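Local coordinates for ADP-ribosylating toxin CARDS (Mycoplasma pneumoniae, PDB 4TLV), which transfers ADP-ribose from NAD(+) to multiple target proteins in vitro and causes vacuolization and disruption of respiratory epithelium as the main virulence factor of its bacterium, at residues F288-N296 against S308-F316. Residues are numbered along the deposited sequence; the frame is centred on the assembly and turned at random.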
loop_
_atom_site.group_PDB
_atom_site.type_symbol
_atom_site.label_atom_id
_atom_site.label_comp_id
_atom_site.label_asym_id
_atom_site.label_seq_id
_atom_site.Cartn_x
_atom_site.Cartn_y
_atom_site.Cartn_z
ATOM N N PHE A 288 -4.882 24.217 -16.754
ATOM C CA PHE A 288 -6.130 23.585 -16.357
ATOM C C PHE A 288 -6.144 23.245 -14.882
ATOM O O PHE A 288 -5.105 22.977 -14.282
ATOM C CB PHE A 288 -6.334 22.267 -17.103
ATOM C CG PHE A 288 -6.338 22.397 -18.604
ATOM C CD1 PHE A 288 -5.157 22.329 -19.319
ATOM C CD2 PHE A 288 -7.524 22.569 -19.292
ATOM C CE1 PHE A 288 -5.155 22.442 -20.705
ATOM C CE2 PHE A 288 -7.529 22.680 -20.680
ATOM C CZ PHE A 288 -6.338 22.611 -21.384
ATOM N N MET A 289 -7.342 23.206 -14.324
ATOM C CA MET A 289 -7.544 22.682 -12.990
ATOM C C MET A 289 -8.116 21.277 -13.101
ATOM O O MET A 289 -9.074 21.035 -13.843
ATOM C CB MET A 289 -8.515 23.556 -12.213
ATOM C CG MET A 289 -7.960 24.927 -11.871
ATOM S SD MET A 289 -9.243 25.950 -11.149
ATOM C CE MET A 289 -10.261 26.334 -12.562
ATOM N N LEU A 290 -7.520 20.362 -12.348
ATOM C CA LEU A 290 -8.035 19.013 -12.216
ATOM C C LEU A 290 -9.308 19.040 -11.381
ATOM O O LEU A 290 -9.339 19.678 -10.322
ATOM C CB LEU A 290 -6.991 18.149 -11.516
ATOM C CG LEU A 290 -7.322 16.670 -11.376
ATOM C CD1 LEU A 290 -7.364 16.008 -12.770
ATOM C CD2 LEU A 290 -6.277 16.005 -10.487
ATOM N N GLN A 291 -10.357 18.358 -11.843
ATOM C CA GLN A 291 -11.594 18.280 -11.073
ATOM C C GLN A 291 -12.214 16.891 -11.203
ATOM O O GLN A 291 -11.896 16.157 -12.129
ATOM C CB GLN A 291 -12.584 19.363 -11.539
ATOM C CG GLN A 291 -12.095 20.771 -11.243
ATOM C CD GLN A 291 -13.062 21.833 -11.642
ATOM O OE1 GLN A 291 -14.120 21.546 -12.188
ATOM N NE2 GLN A 291 -12.707 23.088 -11.371
ATOM N N ALA A 292 -13.087 16.519 -10.271
ATOM C CA ALA A 292 -13.709 15.193 -10.338
ATOM C C ALA A 292 -15.083 15.178 -9.684
ATOM O O ALA A 292 -15.379 15.993 -8.815
ATOM C CB ALA A 292 -12.784 14.105 -9.728
ATOM N N ASP A 293 -15.931 14.246 -10.106
ATOM C CA ASP A 293 -17.320 14.241 -9.647
ATOM C C ASP A 293 -17.699 12.857 -9.142
ATOM O O ASP A 293 -17.783 11.922 -9.925
ATOM C CB ASP A 293 -18.257 14.639 -10.796
ATOM C CG ASP A 293 -19.719 14.813 -10.338
ATOM O OD1 ASP A 293 -20.105 14.244 -9.296
ATOM O OD2 ASP A 293 -20.481 15.533 -11.014
ATOM N N PRO A 294 -17.931 12.714 -7.831
ATOM C CA PRO A 294 -18.236 11.373 -7.297
ATOM C C PRO A 294 -19.597 10.845 -7.733
ATOM O O PRO A 294 -19.870 9.662 -7.538
ATOM C CB PRO A 294 -18.261 11.580 -5.778
ATOM C CG PRO A 294 -17.669 12.925 -5.542
ATOM C CD PRO A 294 -17.907 13.739 -6.780
ATOM N N GLN A 295 -20.446 11.708 -8.283
ATOM C CA GLN A 295 -21.761 11.279 -8.759
ATOM C C GLN A 295 -21.645 10.341 -9.969
ATOM O O GLN A 295 -22.455 9.432 -10.146
ATOM C CB GLN A 295 -22.622 12.495 -9.112
ATOM C CG GLN A 295 -24.110 12.182 -9.338
ATOM C CD GLN A 295 -24.420 11.719 -10.753
ATOM O OE1 GLN A 295 -23.663 12.226 -11.731
ATOM N NE2 GLN A 295 -25.332 10.911 -10.965
ATOM N N ASN A 296 -20.640 10.570 -10.807
ATOM C CA ASN A 296 -20.430 9.725 -11.983
ATOM C C ASN A 296 -18.986 9.248 -12.114
ATOM O O ASN A 296 -18.603 8.688 -13.140
ATOM C CB ASN A 296 -20.843 10.466 -13.252
ATOM C CG ASN A 296 -20.181 11.826 -13.373
ATOM O OD1 ASN A 296 -19.117 12.062 -12.803
ATOM N ND2 ASN A 296 -20.819 12.736 -14.113
ATOM N N SER A 308 -27.323 17.901 -11.417
ATOM C CA SER A 308 -27.550 18.147 -9.994
ATOM C C SER A 308 -26.427 17.568 -9.121
ATOM O O SER A 308 -26.665 17.106 -7.997
ATOM C CB SER A 308 -28.917 17.608 -9.555
ATOM O OG SER A 308 -28.986 16.195 -9.686
ATOM N N SER A 309 -25.207 17.586 -9.653
ATOM C CA SER A 309 -24.020 17.340 -8.844
ATOM C C SER A 309 -23.075 18.528 -8.984
ATOM O O SER A 309 -23.449 19.572 -9.535
ATOM C CB SER A 309 -23.318 16.045 -9.247
ATOM O OG SER A 309 -22.298 15.728 -8.308
ATOM N N PHE A 310 -21.856 18.378 -8.481
ATOM C CA PHE A 310 -20.875 19.451 -8.569
ATOM C C PHE A 310 -19.459 18.895 -8.596
ATOM O O PHE A 310 -19.207 17.825 -8.060
ATOM C CB PHE A 310 -21.050 20.450 -7.417
ATOM C CG PHE A 310 -20.931 19.837 -6.040
ATOM C CD1 PHE A 310 -22.014 19.188 -5.459
ATOM C CD2 PHE A 310 -19.739 19.923 -5.328
ATOM C CE1 PHE A 310 -21.916 18.630 -4.184
ATOM C CE2 PHE A 310 -19.624 19.369 -4.053
ATOM C CZ PHE A 310 -20.720 18.720 -3.478
ATOM N N PRO A 311 -18.533 19.631 -9.225
ATOM C CA PRO A 311 -17.145 19.179 -9.318
ATOM C C PRO A 311 -16.446 19.376 -7.983
ATOM O O PRO A 311 -16.695 20.364 -7.293
ATOM C CB PRO A 311 -16.532 20.113 -10.374
ATOM C CG PRO A 311 -17.684 20.907 -10.955
ATOM C CD PRO A 311 -18.744 20.920 -9.900
ATOM N N GLN A 312 -15.589 18.437 -7.611
ATOM C CA GLN A 312 -14.790 18.606 -6.409
ATOM C C GLN A 312 -13.337 18.834 -6.837
ATOM O O GLN A 312 -12.904 18.322 -7.865
ATOM C CB GLN A 312 -14.989 17.411 -5.476
ATOM C CG GLN A 312 -16.421 17.399 -4.893
ATOM C CD GLN A 312 -16.666 16.256 -3.924
ATOM O OE1 GLN A 312 -15.730 15.615 -3.458
ATOM N NE2 GLN A 312 -17.935 16.003 -3.613
ATOM N N THR A 313 -12.612 19.630 -6.062
ATOM C CA THR A 313 -11.415 20.285 -6.567
ATOM C C THR A 313 -10.175 20.012 -5.725
ATOM O O THR A 313 -9.075 20.350 -6.140
ATOM C CB THR A 313 -11.611 21.815 -6.630
ATOM O OG1 THR A 313 -11.728 22.340 -5.299
ATOM C CG2 THR A 313 -12.871 22.187 -7.415
ATOM N N ILE A 314 -10.347 19.440 -4.538
ATOM C CA ILE A 314 -9.199 19.227 -3.658
ATOM C C ILE A 314 -8.719 17.777 -3.697
ATOM O O ILE A 314 -9.491 16.851 -3.453
ATOM C CB ILE A 314 -9.502 19.621 -2.193
ATOM C CG1 ILE A 314 -9.988 21.084 -2.105
ATOM C CG2 ILE A 314 -8.280 19.315 -1.288
ATOM C CD1 ILE A 314 -9.012 22.148 -2.708
ATOM N N PHE A 315 -7.432 17.599 -3.991
ATOM C CA PHE A 315 -6.828 16.275 -4.090
ATOM C C PHE A 315 -5.576 16.198 -3.231
ATOM O O PHE A 315 -4.991 17.222 -2.882
ATOM C CB PHE A 315 -6.448 15.933 -5.539
ATOM C CG PHE A 315 -7.626 15.917 -6.489
ATOM C CD1 PHE A 315 -8.107 17.103 -7.024
ATOM C CD2 PHE A 315 -8.245 14.730 -6.833
ATOM C CE1 PHE A 315 -9.187 17.113 -7.891
ATOM C CE2 PHE A 315 -9.338 14.724 -7.704
ATOM C CZ PHE A 315 -9.808 15.926 -8.233
ATOM N N PHE A 316 -5.175 14.976 -2.892
ATOM C CA PHE A 316 -3.879 14.757 -2.271
ATOM C C PHE A 316 -3.255 13.483 -2.808
ATOM O O PHE A 316 -3.956 12.583 -3.275
ATOM C CB PHE A 316 -3.985 14.734 -0.735
ATOM C CG PHE A 316 -4.867 13.640 -0.190
ATOM C CD1 PHE A 316 -4.349 12.369 0.039
ATOM C CD2 PHE A 316 -6.185 13.898 0.164
ATOM C CE1 PHE A 316 -5.152 11.357 0.567
ATOM C CE2 PHE A 316 -6.995 12.893 0.702
ATOM C CZ PHE A 316 -6.473 11.616 0.890
HETATM O O HOH W 1 -8.089 21.183 -8.491
#
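A292 and Q312 form a single antiparallel bridge, a hydrogen-bonded pair in which A292 N gives to Q312 O (3.0 Å) and Q312 N to A292 O (2.7 Å), and on the Q291 side of it a water donates to both L290 O and T313 O, two acceptors that cannot bond to each other, and so joins the two chains beyond the bridge. The F315 ring packs against L290 and A292, all three buried, where apolar side chains suit. L290 CD2 sits over the centre of one face, 4.0 Å from the centroid, a CH-pi contact; with CG anti to the backbone N (chi1 -176°) the leucine crosses the phenylalanine nearly at a right angle. The small methyl of A292 lets the rim of the ring come close, its CB 3.8 Å from F315 CZ. Q291 instead runs extended alongside P311 and T313, its aliphatic stem lying along them while its amide end can stay polar at this partly exposed position, OE1 3.3 Å from P311 CB. At the loop end D293 makes an Asx turn: OD1 takes Q295 N on its anti side (2.8 Å) and, from the opposite face of the carboxylate, S309 OG on its syn side (2.8 Å), so one oxygen both shapes the turn and ties in the incoming chain. The compact ring of P294 packs across the amide of Q312, CG 3.6 Å from NE2. Within the D2 beta-trefoil, strand 287-293 pairs with strands 278-281 and 298-303, while L325 of strand 323-325 touches P294, Q312 and F315, and L337 of strand 335-340 touches L290 and F315; P294 O also accepts from N488 of the D3 domain.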